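Side-chain contacts in toxin Tse2 (Pseudomonas aeruginosa, PDB 5AKO), which is a toxin delivered into recipient cells by the H1 type VI secretion system, where it probably acts as a NAD-dependent cytotoxin on bacteria and eukaryotes alike: residues Val117-Asp120 with Gly121-Ile124; Ser134-Lys137 with Arg138-Ala141. All blocks are in the same frame, centred on the assembly; numbering follows the deposited sequence.

Contact 1. Residues Val117-Asp120 with Gly121-Ile124; sequences VIPD and GTDI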
ATOM      1  N   VAL C 117     -25.328  14.043  15.778  1.00 36.47           N
ATOM      2  CA  VAL C 117     -25.162  13.121  16.924  1.00 33.89           C
ATOM      3  C   VAL C 117     -26.084  11.924  16.816  1.00 33.13           C
ATOM      4  O   VAL C 117     -27.259  12.100  16.590  1.00 33.56           O
ATOM      5  CB  VAL C 117     -25.530  13.780  18.256  1.00 34.92           C
ATOM      6  CG1 VAL C 117     -25.273  12.805  19.379  1.00 35.23           C
ATOM      7  CG2 VAL C 117     -24.752  15.090  18.486  1.00 34.04           C
ATOM      8  N   ILE C 118     -25.535  10.716  16.968  1.00 32.58           N
ATOM      9  CA  ILE C 118     -26.282   9.466  16.973  1.00 33.29           C
ATOM     10  C   ILE C 118     -26.179   8.912  18.385  1.00 35.29           C
ATOM     11  O   ILE C 118     -25.099   8.411  18.802  1.00 31.12           O
ATOM     12  CB  ILE C 118     -25.714   8.458  15.988  1.00 35.24           C
ATOM     13  CG1 ILE C 118     -25.747   9.040  14.559  1.00 37.82           C
ATOM     14  CG2 ILE C 118     -26.490   7.149  16.059  1.00 33.24           C
ATOM     15  CD1 ILE C 118     -25.257   8.056  13.499  1.00 39.13           C
ATOM     16  N   PRO C 119     -27.259   9.090  19.169  1.00 33.12           N
ATOM     17  CA  PRO C 119     -27.037   8.838  20.596  1.00 34.57           C
ATOM     18  C   PRO C 119     -26.987   7.366  20.906  1.00 33.25           C
ATOM     19  O   PRO C 119     -27.611   6.565  20.203  1.00 28.52           O
ATOM     20  CB  PRO C 119     -28.256   9.483  21.251  1.00 37.25           C
ATOM     21  CG  PRO C 119     -28.548  10.637  20.325  1.00 39.30           C
ATOM     22  CD  PRO C 119     -28.362  10.033  18.958  1.00 35.34           C
ATOM     23  N   ASP C 120     -26.242   6.998  21.941  1.00 34.80           N
ATOM     24  CA  ASP C 120     -26.389   5.650  22.482  1.00 39.81           C
ATOM     25  C   ASP C 120     -27.876   5.329  22.491  1.00 32.32           C
ATOM     26  O   ASP C 120     -28.682   6.188  22.835  1.00 32.62           O
ATOM     27  CB  ASP C 120     -25.866   5.588  23.917  1.00 47.66           C
ATOM     28  CG  ASP C 120     -26.612   6.532  24.832  1.00 51.32           C
ATOM     29  OD1 ASP C 120     -26.517   7.751  24.602  1.00 56.58           O
ATOM     30  OD2 ASP C 120     -27.318   6.075  25.763  1.00 64.82           O
ATOM     31  N   GLY C 121     -28.241   4.121  22.108  1.00 30.76           N
ATOM     32  CA  GLY C 121     -29.645   3.687  22.156  1.00 31.48           C
ATOM     33  C   GLY C 121     -30.451   3.912  20.877  1.00 37.77           C
ATOM     34  O   GLY C 121     -31.626   3.555  20.810  1.00 38.38           O
ATOM     35  N   THR C 122     -29.840   4.497  19.845  1.00 40.55           N
ATOM     36  CA  THR C 122     -30.525   4.706  18.587  1.00 40.76           C
ATOM     37  C   THR C 122     -30.780   3.384  17.872  1.00 38.41           C
ATOM     38  O   THR C 122     -29.925   2.497  17.875  1.00 44.37           O
ATOM     39  CB  THR C 122     -29.681   5.573  17.666  1.00 42.07           C
ATOM     40  OG1 THR C 122     -29.419   6.804  18.333  1.00 41.36           O
ATOM     41  CG2 THR C 122     -30.429   5.826  16.352  1.00 42.29           C
ATOM     42  N   ASP C 123     -31.958   3.247  17.303  1.00 36.89           N
ATOM     43  CA  ASP C 123     -32.328   2.045  16.541  1.00 39.84           C
ATOM     44  C   ASP C 123     -31.592   1.994  15.213  1.00 39.91           C
ATOM     45  O   ASP C 123     -31.604   2.959  14.460  1.00 39.11           O
ATOM     46  CB  ASP C 123     -33.843   1.998  16.313  1.00 42.31           C
ATOM     47  CG  ASP C 123     -34.636   1.663  17.642  1.00 48.25           C
ATOM     48  OD1 ASP C 123     -34.017   1.397  18.706  1.00 50.63           O
ATOM     49  OD2 ASP C 123     -35.882   1.671  17.641  1.00 54.33           O
ATOM     50  N   ILE C 124     -30.943   0.869  14.962  1.00 36.38           N
ATOM     51  CA  ILE C 124     -30.274   0.630  13.736  1.00 32.94           C
ATOM     52  C   ILE C 124     -31.194  -0.002  12.682  1.00 31.85           C
ATOM     53  O   ILE C 124     -31.728  -1.124  12.860  1.00 31.00           O
ATOM     54  CB  ILE C 124     -29.083  -0.314  13.963  1.00 36.19           C
ATOM     55  CG1 ILE C 124     -28.102   0.277  14.983  1.00 32.95           C
ATOM     56  CG2 ILE C 124     -28.373  -0.578  12.635  1.00 35.21           C
ATOM     57  CD1 ILE C 124     -27.042  -0.695  15.499  1.00 33.82           C
TER
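The flat peptide group of P119 meets T122 through its carbonyl oxygen, which takes two bonds from that one residue. T122 OG1 lies in the carbonyl plane and gives a short hydrogen bond to a lone pair of P119 O at 2.6 Å, with a C=O...OG1 angle of 134°. T122 N also donates to P119 O, at 3.1 Å, but stands 26° out of the same plane. The hydroxyl and the amide can converge on this acceptor because OG1 sits beside the backbone N of its own residue (chi1 -58°). The pyrrolidine ring comes in obliquely, its CD 3.5 Å from T122 OG1. The I118 side chain crosses that of T122 at about a right angle, with I118 CG2 3.7 Å from T122 OG1 and 3.9 Å from T122 CB, so P119 CD and I118 CG2 both pack against the hydroxyl oxygen.

The backbone from P119 to T122 makes a type II beta turn, and G121, with its positive phi, takes the third position. D120 OD1 forms a salt bridge with K175 of helix 154-176. The turn carries the chain off the end of strand 114-118 and lies against that helix: P119 packs on Q172, T122 touches F164, N167 and R171, and R171 NE also gives a hydrogen bond to D120 O.

Contact 2. Residues Ser134-Lys137 with Arg138-Ala141; sequences SYNK and RLQA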
ATOM      1  N   SER C 134     -10.690   0.390  14.569  1.00 32.92           N
ATOM      2  CA  SER C 134      -9.643   0.598  15.546  1.00 33.13           C
ATOM      3  C   SER C 134      -9.708   1.960  16.171  1.00 31.89           C
ATOM      4  O   SER C 134     -10.342   2.854  15.665  1.00 34.07           O
ATOM      5  CB  SER C 134      -8.285   0.441  14.875  1.00 32.13           C
ATOM      6  OG  SER C 134      -8.080  -0.914  14.487  1.00 37.12           O
ATOM      7  N   TYR C 135      -8.963   2.103  17.249  1.00 29.77           N
ATOM      8  CA  TYR C 135      -8.669   3.388  17.839  1.00 28.23           C
ATOM      9  C   TYR C 135      -7.627   4.033  16.975  1.00 27.24           C
ATOM     10  O   TYR C 135      -6.579   3.450  16.737  1.00 26.32           O
ATOM     11  CB  TYR C 135      -8.105   3.188  19.256  1.00 26.39           C
ATOM     12  CG  TYR C 135      -7.770   4.461  19.912  1.00 26.23           C
ATOM     13  CD1 TYR C 135      -8.763   5.344  20.251  1.00 26.59           C
ATOM     14  CD2 TYR C 135      -6.451   4.803  20.202  1.00 26.03           C
ATOM     15  CE1 TYR C 135      -8.490   6.519  20.911  1.00 27.67           C
ATOM     16  CE2 TYR C 135      -6.155   6.014  20.818  1.00 26.39           C
ATOM     17  CZ  TYR C 135      -7.181   6.864  21.173  1.00 26.73           C
ATOM     18  OH  TYR C 135      -6.945   8.071  21.754  1.00 25.25           O
ATOM     19  N   ASN C 136      -7.886   5.255  16.560  1.00 27.63           N
ATOM     20  CA  ASN C 136      -6.979   6.016  15.746  1.00 27.99           C
ATOM     21  C   ASN C 136      -6.217   7.001  16.613  1.00 29.11           C
ATOM     22  O   ASN C 136      -6.819   7.943  17.157  1.00 27.13           O
ATOM     23  CB  ASN C 136      -7.796   6.773  14.705  1.00 30.59           C
ATOM     24  CG  ASN C 136      -6.944   7.595  13.756  1.00 32.07           C
ATOM     25  OD1 ASN C 136      -6.037   8.350  14.155  1.00 31.53           O
ATOM     26  ND2 ASN C 136      -7.300   7.530  12.498  1.00 34.66           N
ATOM     27  N   LYS C 137      -4.892   6.822  16.693  1.00 28.90           N
ATOM     28  CA  LYS C 137      -4.051   7.569  17.649  1.00 29.96           C
ATOM     29  C   LYS C 137      -3.893   9.007  17.227  1.00 31.49           C
ATOM     30  O   LYS C 137      -3.865   9.905  18.055  1.00 31.01           O
ATOM     31  CB  LYS C 137      -2.656   6.892  17.800  1.00 31.06           C
ATOM     32  CG  LYS C 137      -2.725   5.558  18.565  1.00 33.10           C
ATOM     33  CD  LYS C 137      -1.384   4.857  18.732  1.00 36.81           C
ATOM     34  CE  LYS C 137      -1.003   4.027  17.527  1.00 41.23           C
ATOM     35  NZ  LYS C 137      -1.999   2.976  17.178  1.00 47.54           N
ATOM     36  N   ARG C 138      -3.774   9.236  15.922  1.00 31.96           N
ATOM     37  CA  ARG C 138      -3.595  10.590  15.406  1.00 33.51           C
ATOM     38  C   ARG C 138      -4.823  11.429  15.754  1.00 31.29           C
ATOM     39  O   ARG C 138      -4.706  12.598  16.087  1.00 36.79           O
ATOM     40  CB  ARG C 138      -3.317  10.543  13.900  1.00 32.80           C
ATOM     41  CG  ARG C 138      -3.190  11.868  13.169  1.00 32.27           C
ATOM     42  CD  ARG C 138      -2.996  11.597  11.664  1.00 33.46           C
ATOM     43  NE  ARG C 138      -4.214  11.106  11.008  1.00 29.61           N
ATOM     44  CZ  ARG C 138      -5.168  11.881  10.516  1.00 34.03           C
ATOM     45  NH1 ARG C 138      -5.086  13.208  10.589  1.00 37.92           N
ATOM     46  NH2 ARG C 138      -6.239  11.342   9.951  1.00 33.15           N
ATOM     47  N   LEU C 139      -5.987  10.810  15.726  1.00 30.67           N
ATOM     48  CA  LEU C 139      -7.229  11.488  15.996  1.00 31.10           C
ATOM     49  C   LEU C 139      -7.720  11.259  17.391  1.00 31.13           C
ATOM     50  O   LEU C 139      -8.684  11.881  17.808  1.00 32.78           O
ATOM     51  CB  LEU C 139      -8.303  11.001  14.994  1.00 32.09           C
ATOM     52  CG  LEU C 139      -7.979  11.267  13.516  1.00 31.70           C
ATOM     53  CD1 LEU C 139      -8.998  10.690  12.557  1.00 30.87           C
ATOM     54  CD2 LEU C 139      -7.830  12.768  13.296  1.00 31.22           C
ATOM     55  N   GLN C 140      -7.111  10.337  18.109  1.00 30.36           N
ATOM     56  CA  GLN C 140      -7.503  10.098  19.481  1.00 32.45           C
ATOM     57  C   GLN C 140      -8.983   9.888  19.553  1.00 29.75           C
ATOM     58  O   GLN C 140      -9.686  10.547  20.317  1.00 27.47           O
ATOM     59  CB  GLN C 140      -7.138  11.280  20.377  1.00 34.92           C
ATOM     60  CG  GLN C 140      -5.695  11.703  20.297  1.00 37.94           C
ATOM     61  CD  GLN C 140      -5.412  12.804  21.297  1.00 45.26           C
ATOM     62  OE1 GLN C 140      -5.387  12.570  22.512  1.00 48.92           O
ATOM     63  NE2 GLN C 140      -5.249  14.010  20.804  1.00 45.66           N
ATOM     64  N   ALA C 141      -9.449   8.956  18.753  1.00 27.97           N
ATOM     65  CA  ALA C 141     -10.847   8.615  18.748  1.00 30.62           C
ATOM     66  C   ALA C 141     -10.981   7.306  18.085  1.00 26.96           C
ATOM     67  O   ALA C 141     -10.150   6.923  17.273  1.00 24.47           O
ATOM     68  CB  ALA C 141     -11.670   9.670  17.991  1.00 31.64           C
TER
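N136 and A141 face each other as an antiparallel hydrogen-bonded pair: N136 N donates to A141 O at 2.9 Å, and A141 N returns a bond to N136 O at 3.2 Å. Q140 N also reaches N136 O, at 2.6 Å, though that bond is weak.

The side chain of N136 adds a polar brace inside the turn. With CG anti to the backbone N (chi1 -179°), its OD1 accepts from L139 N at 2.9 Å, the donor standing above the carbonyl plane, 41° out of it. The other end, ND2, binds an acidic side chain of another protein chain, so both ends of the amide are bonded, which limits its rotation. Acidic side chains of a neighbouring protein also form salt bridges with R138 NH1 and NH2.

Van der Waals contacts complete the turn. L139 CD1 lies 3.6 Å from N136 ND2, the two side chains crossing at a slant. Y135 runs alongside Q140, its OH 3.1 Å from Q140 CA, while ring and amide planes stand 87° apart.

Two residues, Q140 and A141, thus face the single residue N136: a G1 beta bulge, at the turn of a beta hairpin joining strands 128-136 and 141-148.

Contact 1 closes before contact 2 opens along the chain, and the two do not touch: their centres are 21 Å apart and their nearest atoms about 14 Å. Residues 125-133, which include most of strand 128-136, lie between them. Each starts at the end of a strand, in two different antiparallel sheets. Contact 1 follows strand 114-118, which pairs with 33-37; contact 2 turns between two adjacent strands of the sheet that also holds 24-25 and 100-103. Their surroundings differ as well. Contact 1 is buried against helix 154-176, whereas contact 2 sits at the surface, where another protein chain binds it. One is a largely buried turn packed on the helix, the other part of an interface.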